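Local coordinates for protein putative kinase (Chloroflexus aurantiacus, PDB 2RHM) that is of unknown function but has the fold of P-loop nucleoside triphosphate hydrolases and probably acts as a nucleotide-dependent kinase, at residues Thr11-Thr16 with Arg148-Ile153; Leu29-Leu34 with Ser76-Ile81; Met43-Gly48 with Ala130-His135. All coordinates share one frame; numbering follows the deposited sequence.

Interaction 1 of 3, residues Thr11-Thr16 with Arg148-Ile153; sequences TGHPAT and RSRGDI. With BEZ (benzoic acid), chain G.
H13 and I153 meet where the loop leaving strand 6-12, the start of a probable P-loop (Walker A), is flanked by the turn after helix 141-149. The H13 imidazole is sandwiched. I153 CB sits over the centre of one face, 3.7 Å from the ring centroid and 9° off its normal, a CH-pi contact, while the R150 side chain covers the opposite face, with R150 NE 3.6 Å from H13 CE1. The guanidinium is tilted 49° to the ring, and R150 CD makes a second CH-pi contact on that side. R150 NH2 continues to P14 CD. At the ring edge, near its plane, H13 CD2 lies 3.2 Å from G151 O. Two waters join the segments: one accepts from both H13 N and I153 N; the other, in the imidazole plane, lies 2.9 Å from H13 NE2 and donates to D152 O. I153 CG1 is anti to the backbone N (chi1 -160°), which carries it to H13 CE1, 3.7 Å away. I153 CG2 rests on G12 CA, at 3.6 Å; the G12 backbone angles call for glycine. H13 to T16 form a type II beta turn, H13 O accepting from T16 N and, at 2.7 Å, from T16 OG1. P14 CB touches the benzoic acid, whose pocket includes P14 and A15. A glycine-rich bend between a parallel strand and the following helix is typical of the phosphate-binding loop of P-loop NTPases.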
ATOM      1  N   THR B  11     -16.884  -4.389  -3.678  1.00 22.22           N
ATOM      2  CA  THR B  11     -17.285  -3.332  -4.592  1.00 23.32           C
ATOM      3  C   THR B  11     -18.676  -2.809  -4.247  1.00 22.98           C
ATOM      4  O   THR B  11     -19.358  -3.349  -3.397  1.00 24.05           O
ATOM      5  CB  THR B  11     -17.208  -3.797  -6.050  1.00 23.84           C
ATOM      6  OG1 THR B  11     -17.302  -2.657  -6.922  1.00 25.26           O
ATOM      7  CG2 THR B  11     -18.291  -4.808  -6.341  1.00 24.36           C
ATOM      8  N   GLY B  12     -19.064  -1.716  -4.884  1.00 22.70           N
ATOM      9  CA  GLY B  12     -20.343  -1.090  -4.646  1.00 21.02           C
ATOM     10  C   GLY B  12     -20.250   0.348  -5.026  1.00 22.14           C
ATOM     11  O   GLY B  12     -19.151   0.922  -5.049  1.00 22.46           O
ATOM     12  N   HIS B  13     -21.392   0.955  -5.309  1.00 22.30           N
ATOM     13  CA  HIS B  13     -21.412   2.396  -5.484  1.00 22.49           C
ATOM     14  C   HIS B  13     -21.075   3.112  -4.151  1.00 22.53           C
ATOM     15  O   HIS B  13     -21.149   2.525  -3.082  1.00 21.86           O
ATOM     16  CB  HIS B  13     -22.763   2.852  -6.011  1.00 23.36           C
ATOM     17  CG  HIS B  13     -22.974   2.559  -7.456  1.00 23.69           C
ATOM     18  ND1 HIS B  13     -22.053   2.898  -8.423  1.00 23.85           N
ATOM     19  CD2 HIS B  13     -24.015   1.988  -8.106  1.00 24.97           C
ATOM     20  CE1 HIS B  13     -22.525   2.552  -9.609  1.00 27.88           C
ATOM     21  NE2 HIS B  13     -23.716   2.002  -9.445  1.00 24.90           N
ATOM     22  N   PRO B  14     -20.656   4.385  -4.219  1.00 24.55           N
ATOM     23  CA  PRO B  14     -20.423   5.128  -2.986  1.00 25.66           C
ATOM     24  C   PRO B  14     -21.623   5.099  -2.018  1.00 24.01           C
ATOM     25  O   PRO B  14     -22.785   5.189  -2.435  1.00 24.24           O
ATOM     26  CB  PRO B  14     -20.146   6.538  -3.499  1.00 26.97           C
ATOM     27  CG  PRO B  14     -19.481   6.293  -4.846  1.00 25.36           C
ATOM     28  CD  PRO B  14     -20.311   5.181  -5.410  1.00 25.03           C
ATOM     29  N   ALA B  15     -21.315   4.900  -0.742  1.00 24.10           N
ATOM     30  CA  ALA B  15     -22.300   4.855   0.351  1.00 23.63           C
ATOM     31  C   ALA B  15     -23.120   3.553   0.461  1.00 21.49           C
ATOM     32  O   ALA B  15     -24.030   3.473   1.269  1.00 22.14           O
ATOM     33  CB  ALA B  15     -23.210   6.098   0.337  1.00 22.28           C
ATOM     34  N   THR B  16     -22.797   2.523  -0.319  1.00 21.43           N
ATOM     35  CA  THR B  16     -23.525   1.256  -0.232  1.00 21.41           C
ATOM     36  C   THR B  16     -23.161   0.344   0.952  1.00 25.00           C
ATOM     37  O   THR B  16     -23.739  -0.741   1.085  1.00 26.86           O
ATOM     38  CB  THR B  16     -23.335   0.420  -1.521  1.00 21.32           C
ATOM     39  OG1 THR B  16     -21.940   0.278  -1.801  1.00 21.75           O
ATOM     40  CG2 THR B  16     -24.044   1.087  -2.706  1.00 20.23           C
ATOM     41  N   ARG B 148     -29.847   8.532  -7.082  1.00 33.91           N
ATOM     42  CA  ARG B 148     -31.156   7.970  -6.788  1.00 35.21           C
ATOM     43  C   ARG B 148     -31.678   7.016  -7.870  1.00 35.93           C
ATOM     44  O   ARG B 148     -32.368   6.045  -7.560  1.00 37.33           O
ATOM     45  CB  ARG B 148     -32.150   9.116  -6.577  1.00 34.31           C
ATOM     46  CG  ARG B 148     -33.371   8.756  -5.764  1.00 37.35           C
ATOM     47  CD  ARG B 148     -34.290   9.962  -5.624  1.00 32.44           C
ATOM     48  N   SER B 149     -31.334   7.282  -9.127  1.00 36.98           N
ATOM     49  CA  SER B 149     -31.823   6.485 -10.258  1.00 37.28           C
ATOM     50  C   SER B 149     -30.772   5.556 -10.885  1.00 37.51           C
ATOM     51  O   SER B 149     -30.998   4.998 -11.953  1.00 37.82           O
ATOM     52  CB  SER B 149     -32.317   7.441 -11.335  1.00 37.94           C
ATOM     53  OG  SER B 149     -31.235   8.216 -11.820  1.00 42.40           O
ATOM     54  N   ARG B 150     -29.641   5.368 -10.219  1.00 36.01           N
ATOM     55  CA  ARG B 150     -28.509   4.646 -10.816  1.00 36.64           C
ATOM     56  C   ARG B 150     -28.624   3.125 -10.869  1.00 35.83           C
ATOM     57  O   ARG B 150     -28.136   2.498 -11.803  1.00 36.87           O
ATOM     58  CB  ARG B 150     -27.219   5.021 -10.082  1.00 36.77           C
ATOM     59  CG  ARG B 150     -25.956   4.543 -10.752  1.00 42.11           C
ATOM     60  CD  ARG B 150     -24.853   5.531 -10.537  1.00 43.13           C
ATOM     61  NE  ARG B 150     -24.439   5.581  -9.143  1.00 48.85           N
ATOM     62  CZ  ARG B 150     -23.859   6.627  -8.561  1.00 49.10           C
ATOM     63  NH1 ARG B 150     -23.656   7.765  -9.228  1.00 55.63           N
ATOM     64  NH2 ARG B 150     -23.507   6.546  -7.292  1.00 46.88           N
ATOM     65  N   GLY B 151     -29.237   2.507  -9.873  1.00 35.22           N
ATOM     66  CA  GLY B 151     -29.237   1.046  -9.847  1.00 33.75           C
ATOM     67  C   GLY B 151     -27.886   0.509  -9.402  1.00 31.99           C
ATOM     68  O   GLY B 151     -26.935   1.268  -9.159  1.00 30.82           O
ATOM     69  N   ASP B 152     -27.798  -0.809  -9.330  1.00 29.40           N
ATOM     70  CA  ASP B 152     -26.664  -1.466  -8.713  1.00 28.66           C
ATOM     71  C   ASP B 152     -25.398  -1.539  -9.564  1.00 27.57           C
ATOM     72  O   ASP B 152     -25.454  -1.681 -10.780  1.00 27.31           O
ATOM     73  CB  ASP B 152     -27.102  -2.841  -8.258  1.00 27.81           C
ATOM     74  CG  ASP B 152     -28.274  -2.771  -7.300  1.00 34.36           C
ATOM     75  OD1 ASP B 152     -28.497  -1.682  -6.706  1.00 32.46           O
ATOM     76  OD2 ASP B 152     -28.969  -3.793  -7.148  1.00 37.19           O
ATOM     77  N   ILE B 153     -24.246  -1.409  -8.917  1.00 25.21           N
ATOM     78  CA  ILE B 153     -22.996  -1.413  -9.649  1.00 24.09           C
ATOM     79  C   ILE B 153     -22.790  -2.771 -10.305  1.00 24.36           C
ATOM     80  O   ILE B 153     -23.023  -3.818  -9.682  1.00 24.87           O
ATOM     81  CB  ILE B 153     -21.779  -1.090  -8.739  1.00 23.53           C
ATOM     82  CG1 ILE B 153     -20.591  -0.624  -9.560  1.00 24.12           C
ATOM     83  CG2 ILE B 153     -21.376  -2.280  -7.906  1.00 22.96           C
ATOM     84  CD1 ILE B 153     -19.471  -0.040  -8.718  1.00 31.48           C
TER
HETATM   85  C   BEZ G 194     -18.820   7.332   0.865  1.00 44.00           C
HETATM   86  O1  BEZ G 194     -18.970   7.070   2.082  1.00 45.67           O
HETATM   87  O2  BEZ G 194     -18.211   6.521   0.115  1.00 43.66           O
HETATM   88  C1  BEZ G 194     -19.368   8.610   0.314  1.00 41.46           C
HETATM   89  C2  BEZ G 194     -20.044   9.489   1.157  1.00 39.34           C
HETATM   90  C3  BEZ G 194     -20.545  10.675   0.642  1.00 41.76           C
HETATM   91  C4  BEZ G 194     -20.377  10.975  -0.708  1.00 43.63           C
HETATM   92  C5  BEZ G 194     -19.707  10.083  -1.547  1.00 43.26           C
HETATM   93  C6  BEZ G 194     -19.193   8.900  -1.036  1.00 40.40           C
HETATM   94  O   HOH W   1     -23.913  -0.811  -5.870  1.00 21.04           O
HETATM   95  O   HOH W   2     -24.877   1.195 -12.028  1.00 41.62           O

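Interaction 2 of 3, residues Leu29-Leu34 with Ser76-Ile81; sequences LRLPLL and SGQSLI
I81 and P32 begin the pairing of two parallel strands: I81 N donates to P32 O at 2.9 Å. I81 O then accepts from L34 N, also at 2.9 Å and nearly straight at 176°. I81 thus bonds to the residues either side of L33, the usual pattern of a parallel bridge. The backbone N of L33 is taken by T72 OG1 of the second subunit. Strand 33-35 is outermost within this chain's five-stranded parallel sheet, in the order 2-3-1-4-5 found in P-loop nucleotide kinases, and strand 80-83 lies inside it, L80 bonding by its backbone to A6 and I8. Upstream, P32 CD lies 3.3 Å from S79 O, a carbonyl buried here with no hydrogen-bond partner in the model, and L31 CD2 approaches the same oxygen. S79 OG is bonded to A6 N. Q78 OE1 folds back to S79 N in a weak bond; its NE2 makes another weak one to S76 OG of the second subunit. On the sheet face that L33 and I81 share, L33 CG is anti to the backbone N (chi1 175°), and chi2 (61°) then brings L33 CD1 to I81 CG2 at a tight 3.4 Å.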
ATOM      1  N   LEU B  29     -11.340 -11.699   9.269  1.00 26.11           N
ATOM      2  CA  LEU B  29     -10.448 -12.650   8.590  1.00 26.28           C
ATOM      3  C   LEU B  29      -8.963 -12.380   8.892  1.00 24.88           C
ATOM      4  O   LEU B  29      -8.099 -13.142   8.446  1.00 23.28           O
ATOM      5  CB  LEU B  29     -10.656 -12.575   7.079  1.00 27.11           C
ATOM      6  CG  LEU B  29     -12.073 -12.758   6.516  1.00 27.86           C
ATOM      7  CD1 LEU B  29     -12.114 -12.345   5.058  1.00 31.56           C
ATOM      8  CD2 LEU B  29     -12.558 -14.176   6.695  1.00 34.63           C
ATOM      9  N   ARG B  30      -8.682 -11.313   9.642  1.00 23.32           N
ATOM     10  CA  ARG B  30      -7.321 -10.885   9.945  1.00 22.75           C
ATOM     11  C   ARG B  30      -6.491 -10.748   8.661  1.00 23.59           C
ATOM     12  O   ARG B  30      -5.413 -11.326   8.525  1.00 23.97           O
ATOM     13  CB  ARG B  30      -6.654 -11.842  10.937  1.00 24.01           C
ATOM     14  CG  ARG B  30      -7.433 -11.998  12.234  1.00 30.05           C
ATOM     15  CD  ARG B  30      -6.770 -12.983  13.183  1.00 31.78           C
ATOM     16  NE  ARG B  30      -5.439 -12.520  13.547  1.00 27.97           N
ATOM     17  CZ  ARG B  30      -5.186 -11.586  14.465  1.00 40.00           C
ATOM     18  NH1 ARG B  30      -6.174 -10.998  15.140  1.00 38.85           N
ATOM     19  NH2 ARG B  30      -3.933 -11.231  14.705  1.00 33.78           N
ATOM     20  N   LEU B  31      -7.001  -9.953   7.735  1.00 23.39           N
ATOM     21  CA  LEU B  31      -6.333  -9.731   6.445  1.00 23.09           C
ATOM     22  C   LEU B  31      -6.066  -8.252   6.207  1.00 22.98           C
ATOM     23  O   LEU B  31      -6.761  -7.381   6.761  1.00 23.36           O
ATOM     24  CB  LEU B  31      -7.170 -10.300   5.285  1.00 22.98           C
ATOM     25  CG  LEU B  31      -7.410 -11.815   5.256  1.00 23.92           C
ATOM     26  CD1 LEU B  31      -8.343 -12.152   4.112  1.00 27.94           C
ATOM     27  CD2 LEU B  31      -6.100 -12.573   5.131  1.00 26.37           C
ATOM     28  N   PRO B  32      -5.034  -7.954   5.393  1.00 24.15           N
ATOM     29  CA  PRO B  32      -4.755  -6.575   5.018  1.00 22.77           C
ATOM     30  C   PRO B  32      -5.883  -6.024   4.161  1.00 24.34           C
ATOM     31  O   PRO B  32      -6.531  -6.771   3.401  1.00 25.62           O
ATOM     32  CB  PRO B  32      -3.459  -6.663   4.193  1.00 24.07           C
ATOM     33  CG  PRO B  32      -2.950  -8.031   4.387  1.00 27.68           C
ATOM     34  CD  PRO B  32      -4.098  -8.894   4.758  1.00 24.32           C
ATOM     35  N   LEU B  33      -6.129  -4.729   4.333  1.00 24.21           N
ATOM     36  CA  LEU B  33      -7.180  -4.028   3.598  1.00 24.80           C
ATOM     37  C   LEU B  33      -6.614  -2.832   2.854  1.00 23.30           C
ATOM     38  O   LEU B  33      -6.042  -1.928   3.458  1.00 24.54           O
ATOM     39  CB  LEU B  33      -8.245  -3.541   4.577  1.00 26.46           C
ATOM     40  CG  LEU B  33      -9.382  -2.678   4.034  1.00 26.45           C
ATOM     41  CD1 LEU B  33     -10.163  -3.481   2.975  1.00 27.12           C
ATOM     42  CD2 LEU B  33     -10.271  -2.235   5.186  1.00 29.99           C
ATOM     43  N   LEU B  34      -6.796  -2.836   1.538  1.00 22.63           N
ATOM     44  CA  LEU B  34      -6.425  -1.706   0.693  1.00 22.83           C
ATOM     45  C   LEU B  34      -7.680  -1.055   0.148  1.00 22.42           C
ATOM     46  O   LEU B  34      -8.451  -1.694  -0.550  1.00 23.63           O
ATOM     47  CB  LEU B  34      -5.533  -2.190  -0.438  1.00 23.76           C
ATOM     48  CG  LEU B  34      -4.375  -3.103  -0.047  1.00 23.30           C
ATOM     49  CD1 LEU B  34      -3.704  -3.565  -1.325  1.00 25.81           C
ATOM     50  CD2 LEU B  34      -3.374  -2.415   0.850  1.00 29.22           C
ATOM     51  N   SER B  76       3.818 -12.482  -2.069  1.00 25.14           N
ATOM     52  CA  SER B  76       4.324 -13.095  -0.829  1.00 22.98           C
ATOM     53  C   SER B  76       3.465 -14.287  -0.366  1.00 22.73           C
ATOM     54  O   SER B  76       3.825 -14.996   0.574  1.00 22.61           O
ATOM     55  CB  SER B  76       4.384 -12.052   0.296  1.00 23.62           C
ATOM     56  OG  SER B  76       3.098 -11.833   0.853  1.00 25.27           O
ATOM     57  N   GLY B  77       2.325 -14.491  -1.021  1.00 22.27           N
ATOM     58  CA  GLY B  77       1.419 -15.605  -0.722  1.00 23.78           C
ATOM     59  C   GLY B  77       0.331 -15.274   0.275  1.00 24.86           C
ATOM     60  O   GLY B  77      -0.385 -16.166   0.732  1.00 25.08           O
ATOM     61  N   GLN B  78       0.174 -13.984   0.573  1.00 25.79           N
ATOM     62  CA  GLN B  78      -0.785 -13.519   1.553  1.00 26.31           C
ATOM     63  C   GLN B  78      -2.036 -13.075   0.824  1.00 25.14           C
ATOM     64  O   GLN B  78      -1.970 -12.456  -0.248  1.00 24.55           O
ATOM     65  CB  GLN B  78      -0.181 -12.374   2.382  1.00 26.13           C
ATOM     66  CG  GLN B  78      -1.121 -11.556   3.304  1.00 29.56           C
ATOM     67  CD  GLN B  78      -1.765 -12.346   4.432  1.00 38.09           C
ATOM     68  OE1 GLN B  78      -2.406 -13.379   4.216  1.00 42.28           O
ATOM     69  NE2 GLN B  78      -1.614 -11.843   5.651  1.00 43.70           N
ATOM     70  N   SER B  79      -3.178 -13.414   1.413  1.00 23.34           N
ATOM     71  CA  SER B  79      -4.465 -12.995   0.906  1.00 23.91           C
ATOM     72  C   SER B  79      -4.743 -11.550   1.345  1.00 23.60           C
ATOM     73  O   SER B  79      -4.129 -11.033   2.291  1.00 22.91           O
ATOM     74  CB  SER B  79      -5.558 -13.938   1.404  1.00 23.50           C
ATOM     75  OG  SER B  79      -5.304 -15.281   1.006  1.00 23.71           O
ATOM     76  N   LEU B  80      -5.669 -10.891   0.664  1.00 22.92           N
ATOM     77  CA  LEU B  80      -5.956  -9.500   0.982  1.00 24.56           C
ATOM     78  C   LEU B  80      -7.314  -9.068   0.465  1.00 22.94           C
ATOM     79  O   LEU B  80      -7.925  -9.728  -0.366  1.00 21.85           O
ATOM     80  CB  LEU B  80      -4.853  -8.605   0.417  1.00 26.68           C
ATOM     81  CG  LEU B  80      -4.850  -8.396  -1.094  1.00 32.03           C
ATOM     82  CD1 LEU B  80      -5.416  -7.074  -1.394  1.00 37.93           C
ATOM     83  CD2 LEU B  80      -3.458  -8.438  -1.665  1.00 41.43           C
ATOM     84  N   ILE B  81      -7.772  -7.950   1.003  1.00 21.83           N
ATOM     85  CA  ILE B  81      -9.042  -7.350   0.647  1.00 22.38           C
ATOM     86  C   ILE B  81      -8.759  -6.024  -0.063  1.00 22.33           C
ATOM     87  O   ILE B  81      -7.956  -5.195   0.419  1.00 22.80           O
ATOM     88  CB  ILE B  81      -9.887  -7.065   1.896  1.00 25.18           C
ATOM     89  CG1 ILE B  81     -10.123  -8.347   2.716  1.00 24.55           C
ATOM     90  CG2 ILE B  81     -11.197  -6.388   1.490  1.00 24.52           C
ATOM     91  CD1 ILE B  81     -10.437  -8.052   4.176  1.00 27.25           C
TER

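Interaction 3 of 3, residues Met43-Gly48 with Ala130-His135; sequences MFDGLG and ARHPGH. With BEZ (benzoic acid), chain G.
F44 and H132 belong to an aromatic cluster with H135, in which F44 meets both histidines; it joins the end of helix 36-47 to the loop between helices 115-127 and 141-149 in this P-loop NTPase fold. F44 CB lies 3.7 Å from H132 CE1, and the rings meet obliquely, planes at 35°. The phenyl also lies against the short 3-10 turn 133-135: G134 CA makes a CH-pi contact over one face, 4.0 Å from the ring centroid, and G134 C lies over that face toward the rim. The far end of the ring continues along this backbone, with F44 CZ 3.2 Å from G134 O. The F44 edge, at CE2, points at the face of H135, CE2 lying 3.7 Å from H135 ND1, in a T-shaped pair with planes at 85°.

H132 CG is anti to the backbone N, which carries it toward helix 36-47, and both ring nitrogens are engaged near the ring plane. NE2 donates to D45 OD1 at 2.9 Å, on the syn side of a carboxylate from which the donor stands 31° out of plane; ND1 accepts from G134 N at 3.0 Å. Together these two bonds fix the rotation of the imidazole, and D45 OD1 ties the helix to the loop. Further out, H135 NE2 is bonded to E41, and the H135 face turned from F44 is covered by R131, whose guanidinium forms salt bridges with D37 and D137. V58 of helix 52-75 and W49 also pack on F44. On its other side the R131 guanidinium lies over the benzoic acid, R131 NH1 being 3.4 Å from the carboxylate atom O2.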
HETATM    1  N   MSE B  43      -3.172  10.766   0.340  1.00 23.86           N
HETATM    2  CA  MSE B  43      -2.664  11.711  -0.636  1.00 26.08           C
HETATM    3  C   MSE B  43      -3.158  13.140  -0.445  1.00 25.20           C
HETATM    4  O   MSE B  43      -2.384  14.073  -0.635  1.00 25.24           O
HETATM    5  CB  MSE B  43      -2.915  11.228  -2.057  1.00 27.27           C
HETATM    6  CG  MSE B  43      -1.902  10.185  -2.433  1.00 28.46           C
HETATM    7 SE   MSE B  43      -2.058   9.619  -4.297  0.75 33.82          SE
HETATM    8  CE  MSE B  43      -3.164   8.760  -4.020  1.00 10.12           C
ATOM      9  N   PHE B  44      -4.427  13.323  -0.091  1.00 23.31           N
ATOM     10  CA  PHE B  44      -4.940  14.674   0.137  1.00 23.46           C
ATOM     11  C   PHE B  44      -4.205  15.302   1.325  1.00 23.35           C
ATOM     12  O   PHE B  44      -3.875  16.491   1.318  1.00 23.51           O
ATOM     13  CB  PHE B  44      -6.440  14.654   0.442  1.00 22.80           C
ATOM     14  CG  PHE B  44      -7.336  14.301  -0.722  1.00 23.37           C
ATOM     15  CD1 PHE B  44      -7.115  14.783  -2.000  1.00 24.45           C
ATOM     16  CD2 PHE B  44      -8.469  13.524  -0.507  1.00 23.85           C
ATOM     17  CE1 PHE B  44      -7.984  14.470  -3.035  1.00 24.37           C
ATOM     18  CE2 PHE B  44      -9.331  13.211  -1.540  1.00 22.72           C
ATOM     19  CZ  PHE B  44      -9.097  13.675  -2.798  1.00 22.46           C
ATOM     20  N   ASP B  45      -3.952  14.505   2.355  1.00 23.15           N
ATOM     21  CA  ASP B  45      -3.207  15.006   3.526  1.00 24.30           C
ATOM     22  C   ASP B  45      -1.749  15.376   3.209  1.00 25.95           C
ATOM     23  O   ASP B  45      -1.234  16.364   3.718  1.00 26.59           O
ATOM     24  CB  ASP B  45      -3.289  14.011   4.684  1.00 23.55           C
ATOM     25  CG  ASP B  45      -4.696  13.904   5.278  1.00 27.73           C
ATOM     26  OD1 ASP B  45      -5.594  14.725   4.969  1.00 36.34           O
ATOM     27  OD2 ASP B  45      -4.916  12.983   6.070  1.00 32.01           O
ATOM     28  N   GLY B  46      -1.091  14.606   2.357  1.00 25.21           N
ATOM     29  CA  GLY B  46       0.289  14.883   2.005  1.00 26.24           C
ATOM     30  C   GLY B  46       0.497  15.922   0.914  1.00 26.99           C
ATOM     31  O   GLY B  46       1.509  16.620   0.925  1.00 30.11           O
ATOM     32  N   LEU B  47      -0.437  16.023  -0.030  1.00 27.60           N
ATOM     33  CA  LEU B  47      -0.297  16.929  -1.184  1.00 27.57           C
ATOM     34  C   LEU B  47      -1.315  18.059  -1.253  1.00 26.94           C
ATOM     35  O   LEU B  47      -1.177  18.965  -2.073  1.00 28.79           O
ATOM     36  CB  LEU B  47      -0.440  16.135  -2.467  1.00 27.70           C
ATOM     37  CG  LEU B  47       0.467  14.918  -2.616  1.00 29.32           C
ATOM     38  CD1 LEU B  47      -0.049  14.089  -3.754  1.00 30.55           C
ATOM     39  CD2 LEU B  47       1.922  15.327  -2.797  1.00 32.31           C
ATOM     40  N   GLY B  48      -2.335  18.006  -0.412  1.00 27.46           N
ATOM     41  CA  GLY B  48      -3.387  19.012  -0.414  1.00 24.68           C
ATOM     42  C   GLY B  48      -4.573  18.584  -1.249  1.00 26.25           C
ATOM     43  O   GLY B  48      -4.535  17.572  -1.955  1.00 24.90           O
ATOM     44  N   ALA B 130     -17.889  13.204   8.264  1.00 50.32           N
ATOM     45  CA  ALA B 130     -17.310  11.865   8.244  1.00 49.21           C
ATOM     46  C   ALA B 130     -16.484  11.675   6.965  1.00 47.80           C
ATOM     47  O   ALA B 130     -15.519  10.916   6.938  1.00 50.09           O
ATOM     48  CB  ALA B 130     -18.419  10.819   8.325  1.00 49.47           C
ATOM     49  N   ARG B 131     -16.885  12.379   5.913  1.00 44.74           N
ATOM     50  CA  ARG B 131     -16.236  12.332   4.615  1.00 41.89           C
ATOM     51  C   ARG B 131     -15.117  13.400   4.518  1.00 40.35           C
ATOM     52  O   ARG B 131     -15.336  14.578   4.818  1.00 39.82           O
ATOM     53  CB  ARG B 131     -17.330  12.559   3.568  1.00 42.39           C
ATOM     54  CG  ARG B 131     -16.968  12.337   2.136  1.00 39.65           C
ATOM     55  CD  ARG B 131     -16.632  10.900   1.852  1.00 36.10           C
ATOM     56  NE  ARG B 131     -16.343  10.725   0.444  1.00 36.73           N
ATOM     57  CZ  ARG B 131     -15.838   9.615  -0.075  1.00 37.22           C
ATOM     58  NH1 ARG B 131     -15.535   8.586   0.709  1.00 42.91           N
ATOM     59  NH2 ARG B 131     -15.615   9.553  -1.378  1.00 36.54           N
ATOM     60  N   HIS B 132     -13.913  12.984   4.122  1.00 36.59           N
ATOM     61  CA  HIS B 132     -12.788  13.900   3.946  1.00 33.50           C
ATOM     62  C   HIS B 132     -13.216  14.946   2.910  1.00 30.12           C
ATOM     63  O   HIS B 132     -13.773  14.584   1.869  1.00 30.23           O
ATOM     64  CB  HIS B 132     -11.551  13.148   3.433  1.00 31.84           C
ATOM     65  CG  HIS B 132     -10.282  13.936   3.511  1.00 29.90           C
ATOM     66  ND1 HIS B 132     -10.053  15.062   2.747  1.00 28.12           N
ATOM     67  CD2 HIS B 132      -9.161  13.751   4.249  1.00 30.32           C
ATOM     68  CE1 HIS B 132      -8.859  15.548   3.026  1.00 28.54           C
ATOM     69  NE2 HIS B 132      -8.296  14.771   3.936  1.00 27.84           N
ATOM     70  N   PRO B 133     -12.970  16.239   3.188  1.00 30.50           N
ATOM     71  CA  PRO B 133     -13.431  17.277   2.263  1.00 28.76           C
ATOM     72  C   PRO B 133     -12.766  17.265   0.881  1.00 26.83           C
ATOM     73  O   PRO B 133     -13.341  17.780  -0.071  1.00 27.91           O
ATOM     74  CB  PRO B 133     -13.065  18.574   2.993  1.00 29.49           C
ATOM     75  CG  PRO B 133     -11.919  18.197   3.879  1.00 32.88           C
ATOM     76  CD  PRO B 133     -12.264  16.822   4.344  1.00 30.45           C
ATOM     77  N   GLY B 134     -11.576  16.681   0.769  1.00 25.15           N
ATOM     78  CA  GLY B 134     -10.840  16.682  -0.497  1.00 24.68           C
ATOM     79  C   GLY B 134     -11.499  15.889  -1.611  1.00 24.74           C
ATOM     80  O   GLY B 134     -11.200  16.102  -2.790  1.00 25.20           O
ATOM     81  N   HIS B 135     -12.405  14.990  -1.241  1.00 24.16           N
ATOM     82  CA  HIS B 135     -13.098  14.133  -2.205  1.00 26.42           C
ATOM     83  C   HIS B 135     -13.960  14.963  -3.137  1.00 28.68           C
ATOM     84  O   HIS B 135     -14.183  14.575  -4.296  1.00 28.40           O
ATOM     85  CB  HIS B 135     -13.965  13.089  -1.506  1.00 26.52           C
ATOM     86  CG  HIS B 135     -13.194  12.025  -0.798  1.00 24.29           C
ATOM     87  ND1 HIS B 135     -12.417  11.094  -1.459  1.00 25.43           N
ATOM     88  CD2 HIS B 135     -13.113  11.720   0.515  1.00 24.85           C
ATOM     89  CE1 HIS B 135     -11.893  10.263  -0.576  1.00 29.72           C
ATOM     90  NE2 HIS B 135     -12.304  10.616   0.627  1.00 29.88           N
TER
HETATM   91  C   BEZ G 194     -18.820   7.332   0.865  1.00 44.00           C
HETATM   92  O1  BEZ G 194     -18.970   7.070   2.082  1.00 45.67           O
HETATM   93  O2  BEZ G 194     -18.211   6.521   0.115  1.00 43.66           O
HETATM   94  C1  BEZ G 194     -19.368   8.610   0.314  1.00 41.46           C
HETATM   95  C2  BEZ G 194     -20.044   9.489   1.157  1.00 39.34           C
HETATM   96  C3  BEZ G 194     -20.545  10.675   0.642  1.00 41.76           C
HETATM   97  C4  BEZ G 194     -20.377  10.975  -0.708  1.00 43.63           C
HETATM   98  C5  BEZ G 194     -19.707  10.083  -1.547  1.00 43.26           C
HETATM   99  C6  BEZ G 194     -19.193   8.900  -1.036  1.00 40.40           C

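Interactions 1 and 2, both partly buried, reach the same parallel sheet through neighbouring strands, 6-12 and 80-83, on opposite sides of the chain's centre. Interaction 2 is strand pairing, with direct backbone bonds and aliphatic packing; interaction 1 lies at the strand-to-loop passage after 6-12, where waters and the faces of an imidazole do the joining and R150, G151 and D152 are exposed. Interaction 3, a buried contact with D45 as its exposed member, involves no strand and is mainly aromatic, with one histidine-carboxylate bond. Interactions 1 and 3 do not touch, but both border the benzoic acid. Strand 33-35 runs on into helix 36-47, linking interactions 2 and 3, and both also meet the second subunit.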